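Local coordinates for beta-galacturonidase (Eisenbergiella tayi, PDB 6NCW), which acts as a glycoside hydrolase family 2 beta-galacturonidase, cleaving beta-linked galacturonides, and may also have beta-glucuronidase activity, at residues Glu485-Ala490 with Lys532-Glu537; Gly469-Tyr474 with Ser524-Met529; Leu297-Asp302 with Trp510-Val515; Met293-Met298 with Glu537-Lys542. All coordinates share one frame; numbering follows the deposited sequence.

Helix 290-302 comes first in the chain, and interactions 3 and 4 both start from it. Its 293-298 part meets 537-542 in interaction 4, which closes the longest loop of the set. Its 297-302 part meets 510-515 in interaction 3. Further on, 469-474 pairs with 524-529 in interaction 2, and 485-490 on helix 484-500 pairs with 532-537 in interaction 1. Interactions 1 and 2 cross each other, and each crosses interaction 3. Both fall wholly within the span of interaction 4. Interactions 1, 3 and 4 tie TIM-barrel helices to late loops, while interaction 2 joins the loop after strand 461-466 to the 524-529 loop.

Interaction 1 of 4, residues Glu485-Ala490 with Lys532-Glu537; sequences EYQVQA and KGIVDE
Gln487 reaches from helix 484-500 to the backbone of Gly533 in the loop before helix 544-553. Its CG lies anti to the backbone N (chi1 -177°), and the chain runs on extended beyond it. This carries the amide straight off the helix towards the loop. Gln487 NE2 donates to Gly533 O over 3.2 Å, with a nearly straight N-H...O angle of 166°. The acceptor lies close to the plane of the Gln487 amide. From the carbonyl's own side, the donor stands 46° above its plane rather than on a lone pair. The same Gln487 NE2 also donates to Ala468 O, so two backbone carbonyls fix the rotation of the amide.

Gly533 O has a second donor as well, Lys542 NZ. Both segments belong to the TIM barrel domain, and the bond joins one of its outer helices to the loop that leads into its last. The methyl Ile534 CD1 lies beside the amide, 4.1 Å from Gln487 NE2. Gln487 also touches Ala470, so the amide is packed as well as bonded. Lys532, which binds galacturonate, gives little surface to the helix. Its side chain leads away from the helix, and its NZ is hydrogen-bonded to Tyr434 OH, another galacturonate-binding residue.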
loop_
_atom_site.group_PDB
_atom_site.type_symbol
_atom_site.label_atom_id
_atom_site.label_comp_id
_atom_site.label_asym_id
_atom_site.label_seq_id
_atom_site.Cartn_x
_atom_site.Cartn_y
_atom_site.Cartn_z
ATOM N N GLU A 485 8.749 2.114 11.619
ATOM C CA GLU A 485 9.093 2.057 13.041
ATOM C C GLU A 485 10.586 2.192 13.248
ATOM O O GLU A 485 11.035 2.942 14.119
ATOM C CB GLU A 485 8.602 0.759 13.665
ATOM C CG GLU A 485 7.107 0.661 13.709
ATOM C CD GLU A 485 6.552 -0.159 12.542
ATOM O OE1 GLU A 485 7.291 -0.398 11.554
ATOM O OE2 GLU A 485 5.373 -0.559 12.628
ATOM N N TYR A 486 11.386 1.476 12.461
ATOM C CA TYR A 486 12.817 1.625 12.657
ATOM C C TYR A 486 13.250 3.060 12.386
ATOM O O TYR A 486 14.121 3.592 13.080
ATOM C CB TYR A 486 13.617 0.667 11.781
ATOM C CG TYR A 486 15.088 0.813 12.089
ATOM C CD1 TYR A 486 15.899 1.675 11.352
ATOM C CD2 TYR A 486 15.648 0.147 13.172
ATOM C CE1 TYR A 486 17.253 1.831 11.655
ATOM C CE2 TYR A 486 16.985 0.287 13.477
ATOM C CZ TYR A 486 17.789 1.133 12.715
ATOM O OH TYR A 486 19.122 1.279 13.044
ATOM N N GLN A 487 12.670 3.701 11.364
ATOM C CA GLN A 487 13.084 5.062 11.052
ATOM C C GLN A 487 12.775 5.996 12.214
ATOM O O GLN A 487 13.521 6.948 12.468
ATOM C CB GLN A 487 12.406 5.570 9.780
ATOM C CG GLN A 487 12.888 6.967 9.383
ATOM C CD GLN A 487 12.052 7.607 8.279
ATOM O OE1 GLN A 487 10.804 7.608 8.332
ATOM N NE2 GLN A 487 12.728 8.158 7.271
ATOM N N VAL A 488 11.662 5.749 12.912
ATOM C CA VAL A 488 11.324 6.522 14.103
ATOM C C VAL A 488 12.456 6.437 15.120
ATOM O O VAL A 488 12.937 7.458 15.622
ATOM C CB VAL A 488 9.999 6.020 14.707
ATOM C CG1 VAL A 488 9.847 6.521 16.172
ATOM C CG2 VAL A 488 8.827 6.453 13.854
ATOM N N GLN A 489 12.919 5.213 15.408
ATOM C CA GLN A 489 13.956 5.004 16.415
ATOM C C GLN A 489 15.266 5.655 16.004
ATOM O O GLN A 489 15.945 6.277 16.824
ATOM C CB GLN A 489 14.188 3.510 16.653
ATOM C CG GLN A 489 12.941 2.690 16.970
ATOM C CD GLN A 489 13.193 1.168 16.953
ATOM O OE1 GLN A 489 12.276 0.376 17.201
ATOM N NE2 GLN A 489 14.436 0.762 16.656
ATOM N N ALA A 490 15.667 5.475 14.746
ATOM C CA ALA A 490 16.913 6.061 14.265
ATOM C C ALA A 490 16.900 7.585 14.396
ATOM O O ALA A 490 17.833 8.181 14.952
ATOM C CB ALA A 490 17.156 5.652 12.814
ATOM N N LYS A 532 14.738 8.206 2.179
ATOM C CA LYS A 532 15.029 8.742 3.496
ATOM C C LYS A 532 14.208 9.972 3.799
ATOM O O LYS A 532 14.499 10.677 4.770
ATOM C CB LYS A 532 16.521 9.022 3.618
ATOM C CG LYS A 532 17.367 7.747 3.401
ATOM C CD LYS A 532 18.811 7.935 3.825
ATOM C CE LYS A 532 19.639 6.664 3.571
ATOM N NZ LYS A 532 19.875 6.410 2.138
ATOM N N GLY A 533 13.186 10.248 2.991
ATOM C CA GLY A 533 12.293 11.341 3.307
ATOM C C GLY A 533 11.618 11.132 4.651
ATOM O O GLY A 533 11.348 10.003 5.077
ATOM N N ILE A 534 11.399 12.244 5.349
ATOM C CA ILE A 534 10.472 12.266 6.472
ATOM C C ILE A 534 9.021 12.311 5.979
ATOM O O ILE A 534 8.105 11.924 6.711
ATOM C CB ILE A 534 10.832 13.458 7.377
ATOM C CG1 ILE A 534 12.293 13.326 7.902
ATOM C CG2 ILE A 534 9.794 13.650 8.503
ATOM C CD1 ILE A 534 12.653 11.991 8.636
ATOM N N VAL A 535 8.783 12.788 4.757
ATOM C CA VAL A 535 7.519 12.587 4.056
ATOM C C VAL A 535 7.854 11.783 2.805
ATOM O O VAL A 535 9.003 11.794 2.360
ATOM C CB VAL A 535 6.793 13.911 3.706
ATOM C CG1 VAL A 535 6.476 14.715 4.967
ATOM C CG2 VAL A 535 7.592 14.781 2.672
ATOM N N ASP A 536 6.880 11.037 2.264
ATOM C CA ASP A 536 7.178 10.297 1.040
ATOM C C ASP A 536 7.093 11.225 -0.181
ATOM O O ASP A 536 6.907 12.443 -0.058
ATOM C CB ASP A 536 6.290 9.053 0.915
ATOM C CG ASP A 536 4.872 9.329 0.435
ATOM O OD1 ASP A 536 4.394 10.491 0.396
ATOM O OD2 ASP A 536 4.207 8.327 0.081
ATOM N N GLU A 537 7.267 10.660 -1.380
ATOM C CA GLU A 537 7.315 11.528 -2.556
ATOM C C GLU A 537 5.993 12.249 -2.761
ATOM O O GLU A 537 5.982 13.325 -3.349
ATOM C CB GLU A 537 7.720 10.750 -3.821
ATOM C CG GLU A 537 6.739 9.645 -4.287
ATOM C CD GLU A 537 6.989 8.304 -3.597
ATOM O OE1 GLU A 537 7.497 8.310 -2.452
ATOM O OE2 GLU A 537 6.686 7.239 -4.199
#

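Interaction 2 of 4, residues Gly469-Tyr474 with Ser524-Met529; sequences GAIYGY and SRPRTM
Ile471 packs on Pro526 and Arg527 in a small, buried, apolar contact between two loops. One follows strand 461-466 of the barrel, and the other leads into strand 529-530. Ile471 CD1 meets Pro526 CB at 3.8 Å, and the two side chains run obliquely to each other. CG1 of Ile471 sits beside its backbone N (chi1 -60°), and the nearly extended second torsion (161°) sends CD1 on to the proline. The other branch, Ile471 CG2, lies 4.3 Å from Arg527 CD and so touches the aliphatic part of that arginine.

The loops lie at the C-terminal ends of the TIM-barrel strands, where this fold carries its active site. Ile471 opens a type II beta turn, closed by Tyr474 N to Ile471 O at 2.9 Å. Gly473 stands at the turn position where a CB would jam against the preceding carbonyl O. In the facing loop, Arg527 and Thr528 both have left-handed backbone angles. Met529 CG lies above one face of the Arg527 guanidinium, toward its rim. The charge of Arg527 is met by salt bridges from NH1 to Glu537 and from NH2 to Asp514. Next to Pro526, the galacturonate-binding Arg525 donates from Arg525 NH1 to Ser524 O at 2.9 Å, and its NE forms a salt bridge with Asp131, which binds the same sugar. A second subunit also packs here: its Pro526 lies on Pro526, and its Arg527 on Ile471.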
loop_
_atom_site.group_PDB
_atom_site.type_symbol
_atom_site.label_atom_id
_atom_site.label_comp_id
_atom_site.label_asym_id
_atom_site.label_seq_id
_atom_site.Cartn_x
_atom_site.Cartn_y
_atom_site.Cartn_z
ATOM N N GLY A 469 16.435 5.380 6.098
ATOM C CA GLY A 469 15.431 5.000 5.118
ATOM C C GLY A 469 14.159 4.500 5.775
ATOM O O GLY A 469 14.154 4.019 6.910
ATOM N N ALA A 470 13.060 4.628 5.037
ATOM C CA ALA A 470 11.793 4.003 5.395
ATOM C C ALA A 470 10.915 3.997 4.154
ATOM O O ALA A 470 10.717 5.046 3.534
ATOM C CB ALA A 470 11.089 4.748 6.525
ATOM N N ILE A 471 10.388 2.833 3.791
ATOM C CA ILE A 471 9.422 2.757 2.702
ATOM C C ILE A 471 8.053 3.028 3.304
ATOM O O ILE A 471 7.597 2.268 4.163
ATOM C CB ILE A 471 9.466 1.388 2.002
ATOM C CG1 ILE A 471 10.862 1.133 1.408
ATOM C CG2 ILE A 471 8.381 1.331 0.925
ATOM C CD1 ILE A 471 11.140 -0.368 1.095
ATOM N N TYR A 472 7.413 4.122 2.870
ATOM C CA TYR A 472 6.116 4.517 3.409
ATOM C C TYR A 472 5.131 3.380 3.270
ATOM O O TYR A 472 4.946 2.834 2.179
ATOM C CB TYR A 472 5.568 5.769 2.689
ATOM C CG TYR A 472 4.182 6.204 3.155
ATOM C CD1 TYR A 472 3.043 5.925 2.401
ATOM C CD2 TYR A 472 4.010 6.879 4.356
ATOM C CE1 TYR A 472 1.782 6.308 2.827
ATOM C CE2 TYR A 472 2.747 7.262 4.792
ATOM C CZ TYR A 472 1.638 6.982 4.020
ATOM O OH TYR A 472 0.378 7.375 4.453
ATOM N N GLY A 473 4.505 3.017 4.386
ATOM C CA GLY A 473 3.557 1.946 4.417
ATOM C C GLY A 473 4.128 0.604 4.861
ATOM O O GLY A 473 3.355 -0.274 5.242
ATOM N N TYR A 474 5.443 0.410 4.810
ATOM C CA TYR A 474 6.022 -0.829 5.314
ATOM C C TYR A 474 6.229 -0.706 6.821
ATOM O O TYR A 474 7.075 0.073 7.279
ATOM C CB TYR A 474 7.340 -1.176 4.629
ATOM C CG TYR A 474 7.758 -2.570 5.039
ATOM C CD1 TYR A 474 6.927 -3.639 4.762
ATOM C CD2 TYR A 474 8.942 -2.810 5.744
ATOM C CE1 TYR A 474 7.253 -4.908 5.135
ATOM C CE2 TYR A 474 9.278 -4.091 6.139
ATOM C CZ TYR A 474 8.433 -5.140 5.814
ATOM O OH TYR A 474 8.717 -6.430 6.184
ATOM N N SER A 524 20.731 -0.365 -4.303
ATOM C CA SER A 524 20.700 0.124 -2.935
ATOM C C SER A 524 19.585 1.127 -2.707
ATOM O O SER A 524 19.587 1.803 -1.676
ATOM C CB SER A 524 22.031 0.772 -2.574
ATOM O OG SER A 524 22.265 1.884 -3.421
ATOM N N ARG A 525 18.640 1.245 -3.642
ATOM C CA ARG A 525 17.608 2.282 -3.594
ATOM C C ARG A 525 16.254 1.656 -3.900
ATOM O O ARG A 525 15.804 1.670 -5.056
ATOM C CB ARG A 525 17.920 3.418 -4.570
ATOM C CG ARG A 525 19.123 4.259 -4.202
ATOM C CD ARG A 525 18.842 5.063 -2.957
ATOM N NE ARG A 525 19.970 5.905 -2.542
ATOM C CZ ARG A 525 20.879 5.543 -1.636
ATOM N NH1 ARG A 525 20.790 4.347 -1.058
ATOM N NH2 ARG A 525 21.863 6.378 -1.295
ATOM N N PRO A 526 15.578 1.101 -2.891
ATOM C CA PRO A 526 14.242 0.525 -3.112
ATOM C C PRO A 526 13.358 1.463 -3.924
ATOM O O PRO A 526 13.358 2.683 -3.721
ATOM C CB PRO A 526 13.696 0.334 -1.688
ATOM C CG PRO A 526 14.921 0.169 -0.830
ATOM C CD PRO A 526 15.999 1.034 -1.484
ATOM N N ARG A 527 12.610 0.875 -4.865
ATOM C CA ARG A 527 11.698 1.592 -5.752
ATOM C C ARG A 527 12.416 2.552 -6.701
ATOM O O ARG A 527 11.762 3.429 -7.287
ATOM C CB ARG A 527 10.635 2.375 -4.962
ATOM C CG ARG A 527 10.022 1.639 -3.751
ATOM C CD ARG A 527 8.884 2.475 -3.168
ATOM N NE ARG A 527 9.424 3.663 -2.533
ATOM C CZ ARG A 527 8.839 4.851 -2.538
ATOM N NH1 ARG A 527 7.666 5.014 -3.145
ATOM N NH2 ARG A 527 9.428 5.882 -1.938
ATOM N N THR A 528 13.738 2.414 -6.876
ATOM C CA THR A 528 14.555 3.405 -7.588
ATOM C C THR A 528 14.225 4.806 -7.055
ATOM O O THR A 528 13.936 5.761 -7.798
ATOM C CB THR A 528 14.373 3.300 -9.113
ATOM O OG1 THR A 528 14.660 1.963 -9.534
ATOM C CG2 THR A 528 15.341 4.219 -9.878
ATOM N N MET A 529 14.213 4.891 -5.725
ATOM C CA MET A 529 13.971 6.112 -4.971
ATOM C C MET A 529 14.995 6.153 -3.857
ATOM O O MET A 529 15.428 5.102 -3.377
ATOM C CB MET A 529 12.572 6.161 -4.327
ATOM C CG MET A 529 11.408 6.053 -5.278
ATOM S SD MET A 529 11.103 7.526 -6.286
ATOM C CE MET A 529 10.443 8.657 -5.058
#

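Interaction 3 of 4, residues Leu297-Asp302 with Trp510-Val515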
loop_
_atom_site.group_PDB
_atom_site.type_symbol
_atom_site.label_atom_id
_atom_site.label_comp_id
_atom_site.label_asym_id
_atom_site.label_seq_id
_atom_site.Cartn_x
_atom_site.Cartn_y
_atom_site.Cartn_z
ATOM N N LEU A 297 7.113 24.130 1.928
ATOM C CA LEU A 297 7.596 25.031 2.969
ATOM C C LEU A 297 6.700 24.976 4.200
ATOM O O LEU A 297 7.196 25.022 5.334
ATOM C CB LEU A 297 7.721 26.457 2.429
ATOM C CG LEU A 297 8.976 26.611 1.568
ATOM C CD1 LEU A 297 9.106 27.988 0.919
ATOM C CD2 LEU A 297 10.187 26.294 2.419
ATOM N N MET A 298 5.384 24.829 4.002
ATOM C CA MET A 298 4.472 24.748 5.139
ATOM C C MET A 298 4.648 23.450 5.920
ATOM O O MET A 298 4.518 23.452 7.148
ATOM C CB MET A 298 3.020 24.917 4.667
ATOM C CG MET A 298 2.741 26.316 4.137
ATOM S SD MET A 298 1.003 26.655 3.773
ATOM C CE MET A 298 0.584 25.342 2.579
ATOM N N LEU A 299 4.956 22.335 5.245
ATOM C CA LEU A 299 5.274 21.124 5.982
ATOM C C LEU A 299 6.567 21.303 6.761
ATOM O O LEU A 299 6.641 20.972 7.951
ATOM C CB LEU A 299 5.373 19.926 5.032
ATOM C CG LEU A 299 4.080 19.549 4.317
ATOM C CD1 LEU A 299 4.311 18.405 3.282
ATOM C CD2 LEU A 299 3.019 19.146 5.331
ATOM N N ILE A 300 7.578 21.880 6.110
ATOM C CA ILE A 300 8.874 22.080 6.751
ATOM C C ILE A 300 8.747 23.009 7.961
ATOM O O ILE A 300 9.334 22.752 9.023
ATOM C CB ILE A 300 9.880 22.586 5.696
ATOM C CG1 ILE A 300 10.166 21.449 4.684
ATOM C CG2 ILE A 300 11.132 23.108 6.338
ATOM C CD1 ILE A 300 10.995 21.876 3.460
ATOM N N LYS A 301 7.925 24.058 7.853
ATOM C CA LYS A 301 7.656 24.907 9.019
ATOM C C LYS A 301 6.874 24.152 10.095
ATOM O O LYS A 301 7.135 24.327 11.286
ATOM C CB LYS A 301 6.907 26.181 8.597
ATOM C CG LYS A 301 7.805 27.218 7.947
ATOM C CD LYS A 301 7.045 28.224 7.055
ATOM C CE LYS A 301 5.810 28.824 7.735
ATOM N NZ LYS A 301 5.159 29.932 6.918
ATOM N N ASP A 302 5.907 23.315 9.699
ATOM C CA ASP A 302 5.163 22.512 10.669
ATOM C C ASP A 302 6.084 21.587 11.454
ATOM O O ASP A 302 5.845 21.319 12.639
ATOM C CB ASP A 302 4.067 21.703 9.954
ATOM C CG ASP A 302 3.159 20.928 10.927
ATOM O OD1 ASP A 302 3.113 19.680 10.850
ATOM O OD2 ASP A 302 2.508 21.567 11.785
ATOM N N TRP A 510 18.707 14.416 6.438
ATOM C CA TRP A 510 18.575 13.823 5.116
ATOM C C TRP A 510 17.403 12.853 5.196
ATOM O O TRP A 510 17.520 11.808 5.842
ATOM C CB TRP A 510 19.849 13.092 4.675
ATOM C CG TRP A 510 19.626 12.522 3.309
ATOM C CD1 TRP A 510 19.019 11.334 2.999
ATOM C CD2 TRP A 510 19.898 13.178 2.045
ATOM N NE1 TRP A 510 18.927 11.193 1.628
ATOM C CE2 TRP A 510 19.456 12.311 1.023
ATOM C CE3 TRP A 510 20.485 14.405 1.691
ATOM C CZ2 TRP A 510 19.591 12.623 -0.338
ATOM C CZ3 TRP A 510 20.622 14.716 0.339
ATOM C CH2 TRP A 510 20.168 13.822 -0.659
ATOM N N GLN A 511 16.270 13.180 4.553
ATOM C CA GLN A 511 16.027 14.398 3.808
ATOM C C GLN A 511 14.537 14.697 3.933
ATOM O O GLN A 511 13.819 13.972 4.586
ATOM C CB GLN A 511 16.455 14.270 2.327
ATOM C CG GLN A 511 15.676 13.219 1.537
ATOM C CD GLN A 511 15.974 13.248 0.034
ATOM O OE1 GLN A 511 16.123 14.336 -0.579
ATOM N NE2 GLN A 511 16.074 12.052 -0.569
ATOM N N PHE A 512 14.069 15.776 3.307
ATOM C CA PHE A 512 12.669 16.163 3.452
ATOM C C PHE A 512 11.724 15.109 2.868
ATOM O O PHE A 512 10.822 14.613 3.555
ATOM C CB PHE A 512 12.431 17.523 2.783
ATOM C CG PHE A 512 10.982 17.872 2.652
ATOM C CD1 PHE A 512 10.408 18.054 1.406
ATOM C CD2 PHE A 512 10.183 17.994 3.781
ATOM C CE1 PHE A 512 9.058 18.377 1.288
ATOM C CE2 PHE A 512 8.837 18.291 3.677
ATOM C CZ PHE A 512 8.272 18.496 2.431
ATOM N N CYS A 513 11.880 14.783 1.582
ATOM C CA CYS A 513 10.924 13.911 0.913
ATOM C C CYS A 513 11.675 12.837 0.145
ATOM O O CYS A 513 12.868 12.960 -0.120
ATOM C CB CYS A 513 10.008 14.690 -0.036
ATOM S SG CYS A 513 10.903 15.498 -1.375
ATOM N N ASP A 514 10.978 11.753 -0.179
ATOM C CA ASP A 514 11.594 10.734 -1.028
ATOM C C ASP A 514 11.793 11.308 -2.424
ATOM O O ASP A 514 11.008 12.142 -2.876
ATOM C CB ASP A 514 10.730 9.484 -1.102
ATOM C CG ASP A 514 10.560 8.800 0.255
ATOM O OD1 ASP A 514 11.383 9.001 1.185
ATOM O OD2 ASP A 514 9.585 8.046 0.392
ATOM N N VAL A 515 12.854 10.866 -3.106
ATOM C CA VAL A 515 13.319 11.478 -4.357
ATOM C C VAL A 515 13.628 10.383 -5.371
ATOM O O VAL A 515 14.288 9.395 -5.030
ATOM C CB VAL A 515 14.583 12.337 -4.146
ATOM C CG1 VAL A 515 15.129 12.828 -5.494
ATOM C CG2 VAL A 515 14.317 13.513 -3.163
#
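A chi1 of 169° swings the Phe512 ring away from its own backbone N and toward helix 290-302. On the helix, Ile300 CG1 lies beside its own backbone N (chi1 -68°), and the extended second torsion lays CG1 and CD1 over one face of that ring. Ile300 CD1 is 4.0 Å from the centroid of the Phe512 ring and 13° off its normal, a CH-pi contact. Ile300 CG1 is closer to the rim, 3.6 Å from Phe512 CE2. Leu299 comes to the edge instead. Leu299 CD1 lies near the ring plane, 4.1 Å from Phe512 CZ, and the two side chains cross at about a right angle.

Phe512 follows Trp510 and Gln511, which are joined by a non-proline cis peptide just after barrel strand 504-509. Its backbone is tied to Val535 in the loop before helix 544-553. Ile300 also packs on Ile308 of strand 307-309, and Leu299 on Pro47 of a fourth subunit. Between helix and ring the contact is purely apolar, one of shape and dispersion, while backbone bonds to Val535 and Cys276 hold the main chain of Phe512.

Interaction 4 of 4, residues Met293-Met298 with Glu537-Lys542; sequences MQHDLM and EYRRPK
The carboxylate of Asp296 and the guanidinium of Arg539 meet edge to edge, with their planes 18° apart. Arg539 grips side-on, through NE and one terminal nitrogen. Arg539 NE donates to Asp296 OD1 at 2.8 Å, almost straight at 175°. Asp296 OD2 receives Arg539 NH2 on its syn lone pair, also at 2.8 Å. Another edge of the guanidinium faces its own segment, where Arg539 NH1 bonds to Glu537 O at 3.0 Å. Over one face of the carboxylate sits the ring of Phe512. The His295 ring offers an edge to the arginine chain, with His295 ND1 4.3 Å from Arg539 CG.

A bend at the second torsion of Arg539 (56°) turns its end towards the helix. Both groups have further partners: Asp296 OD2 pairs with Arg277, and Arg539 NH2 with Asp280 O. This buried, two-pronged salt bridge would probably keep Asp296 ionised. Nearby, Tyr538 meets Tyr538 of a fourth subunit.

In the barrel, the salt bridge clamps helix 290-302 to the loop that enters helix 544-553. Met293 and Leu297 of the same helix pack on Phe319, so helix 290-302 lies between the 537-542 loop and helix 317-326.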
loop_
_atom_site.group_PDB
_atom_site.type_symbol
_atom_site.label_atom_id
_atom_site.label_comp_id
_atom_site.label_asym_id
_atom_site.label_seq_id
_atom_site.Cartn_x
_atom_site.Cartn_y
_atom_site.Cartn_z
ATOM N N MET A 293 5.918 24.401 -4.086
ATOM C CA MET A 293 6.973 24.957 -3.240
ATOM C C MET A 293 6.438 25.350 -1.885
ATOM O O MET A 293 7.004 24.985 -0.852
ATOM C CB MET A 293 7.590 26.188 -3.902
ATOM C CG MET A 293 8.394 25.868 -5.120
ATOM S SD MET A 293 9.067 27.382 -5.849
ATOM C CE MET A 293 9.980 26.615 -7.190
ATOM N N GLN A 294 5.381 26.166 -1.874
ATOM C CA GLN A 294 4.840 26.650 -0.617
ATOM C C GLN A 294 4.275 25.501 0.207
ATOM O O GLN A 294 4.390 25.496 1.440
ATOM C CB GLN A 294 3.775 27.724 -0.882
ATOM C CG GLN A 294 3.237 28.394 0.366
ATOM C CD GLN A 294 4.339 28.912 1.279
ATOM O OE1 GLN A 294 5.466 29.144 0.843
ATOM N NE2 GLN A 294 4.015 29.092 2.556
ATOM N N HIS A 295 3.684 24.503 -0.454
ATOM C CA HIS A 295 3.200 23.334 0.277
ATOM C C HIS A 295 4.342 22.639 1.021
ATOM O O HIS A 295 4.221 22.338 2.214
ATOM C CB HIS A 295 2.503 22.363 -0.669
ATOM C CG HIS A 295 1.712 21.320 0.042
ATOM N ND1 HIS A 295 2.177 20.038 0.248
ATOM C CD2 HIS A 295 0.504 21.386 0.649
ATOM C CE1 HIS A 295 1.274 19.348 0.921
ATOM N NE2 HIS A 295 0.258 20.146 1.194
ATOM N N ASP A 296 5.469 22.399 0.337
ATOM C CA ASP A 296 6.667 21.899 1.014
ATOM C C ASP A 296 7.076 22.815 2.168
ATOM O O ASP A 296 7.392 22.343 3.268
ATOM C CB ASP A 296 7.838 21.756 0.039
ATOM C CG ASP A 296 7.732 20.517 -0.868
ATOM O OD1 ASP A 296 6.712 19.783 -0.821
ATOM O OD2 ASP A 296 8.683 20.300 -1.663
ATOM N N LEU A 297 7.113 24.130 1.928
ATOM C CA LEU A 297 7.596 25.031 2.969
ATOM C C LEU A 297 6.700 24.976 4.200
ATOM O O LEU A 297 7.196 25.022 5.334
ATOM C CB LEU A 297 7.721 26.457 2.429
ATOM C CG LEU A 297 8.976 26.611 1.568
ATOM C CD1 LEU A 297 9.106 27.988 0.919
ATOM C CD2 LEU A 297 10.187 26.294 2.419
ATOM N N MET A 298 5.384 24.829 4.002
ATOM C CA MET A 298 4.472 24.748 5.139
ATOM C C MET A 298 4.648 23.450 5.920
ATOM O O MET A 298 4.518 23.452 7.148
ATOM C CB MET A 298 3.020 24.917 4.667
ATOM C CG MET A 298 2.741 26.316 4.137
ATOM S SD MET A 298 1.003 26.655 3.773
ATOM C CE MET A 298 0.584 25.342 2.579
ATOM N N GLU A 537 7.267 10.660 -1.380
ATOM C CA GLU A 537 7.315 11.528 -2.556
ATOM C C GLU A 537 5.993 12.249 -2.761
ATOM O O GLU A 537 5.982 13.325 -3.349
ATOM C CB GLU A 537 7.720 10.750 -3.821
ATOM C CG GLU A 537 6.739 9.645 -4.287
ATOM C CD GLU A 537 6.989 8.304 -3.597
ATOM O OE1 GLU A 537 7.497 8.310 -2.452
ATOM O OE2 GLU A 537 6.686 7.239 -4.199
ATOM N N TYR A 538 4.886 11.717 -2.236
ATOM C CA TYR A 538 3.609 12.398 -2.322
ATOM C C TYR A 538 3.335 13.268 -1.108
ATOM O O TYR A 538 2.193 13.672 -0.907
ATOM C CB TYR A 538 2.481 11.395 -2.550
ATOM C CG TYR A 538 2.649 10.663 -3.866
ATOM C CD1 TYR A 538 2.395 11.309 -5.067
ATOM C CD2 TYR A 538 3.079 9.336 -3.906
ATOM C CE1 TYR A 538 2.557 10.659 -6.288
ATOM C CE2 TYR A 538 3.252 8.666 -5.123
ATOM C CZ TYR A 538 2.985 9.358 -6.319
ATOM O OH TYR A 538 3.147 8.756 -7.546
ATOM N N ARG A 539 4.371 13.578 -0.321
ATOM C CA ARG A 539 4.324 14.495 0.818
ATOM C C ARG A 539 3.466 13.955 1.965
ATOM O O ARG A 539 2.962 14.734 2.797
ATOM C CB ARG A 539 3.852 15.902 0.403
ATOM C CG ARG A 539 4.978 16.833 -0.112
ATOM C CD ARG A 539 5.766 16.237 -1.286
ATOM N NE ARG A 539 6.773 17.169 -1.784
ATOM C CZ ARG A 539 7.690 16.894 -2.719
ATOM N NH1 ARG A 539 7.747 15.702 -3.310
ATOM N NH2 ARG A 539 8.555 17.835 -3.074
ATOM N N ARG A 540 3.290 12.633 2.025
ATOM C CA ARG A 540 2.549 11.984 3.105
ATOM C C ARG A 540 3.482 11.754 4.291
ATOM O O ARG A 540 4.577 11.209 4.111
ATOM C CB ARG A 540 1.955 10.658 2.643
ATOM C CG ARG A 540 0.924 10.815 1.508
ATOM C CD ARG A 540 0.316 9.455 1.107
ATOM N NE ARG A 540 1.280 8.577 0.421
ATOM C CZ ARG A 540 0.943 7.470 -0.227
ATOM N NH1 ARG A 540 -0.336 7.092 -0.263
ATOM N NH2 ARG A 540 1.881 6.729 -0.811
ATOM N N PRO A 541 3.106 12.169 5.492
ATOM C CA PRO A 541 4.042 12.062 6.631
ATOM C C PRO A 541 4.246 10.613 7.057
ATOM O O PRO A 541 3.285 9.875 7.274
ATOM C CB PRO A 541 3.371 12.894 7.736
ATOM C CG PRO A 541 1.951 13.118 7.283
ATOM C CD PRO A 541 1.922 12.994 5.784
ATOM N N LYS A 542 5.511 10.195 7.131
ATOM C CA LYS A 542 5.862 8.899 7.692
ATOM C C LYS A 542 5.769 8.975 9.219
ATOM O O LYS A 542 5.570 10.049 9.787
ATOM C CB LYS A 542 7.270 8.492 7.255
ATOM C CG LYS A 542 7.430 8.291 5.755
ATOM C CD LYS A 542 8.847 7.888 5.389
ATOM C CE LYS A 542 9.086 8.108 3.887
ATOM N NZ LYS A 542 10.487 7.887 3.518
#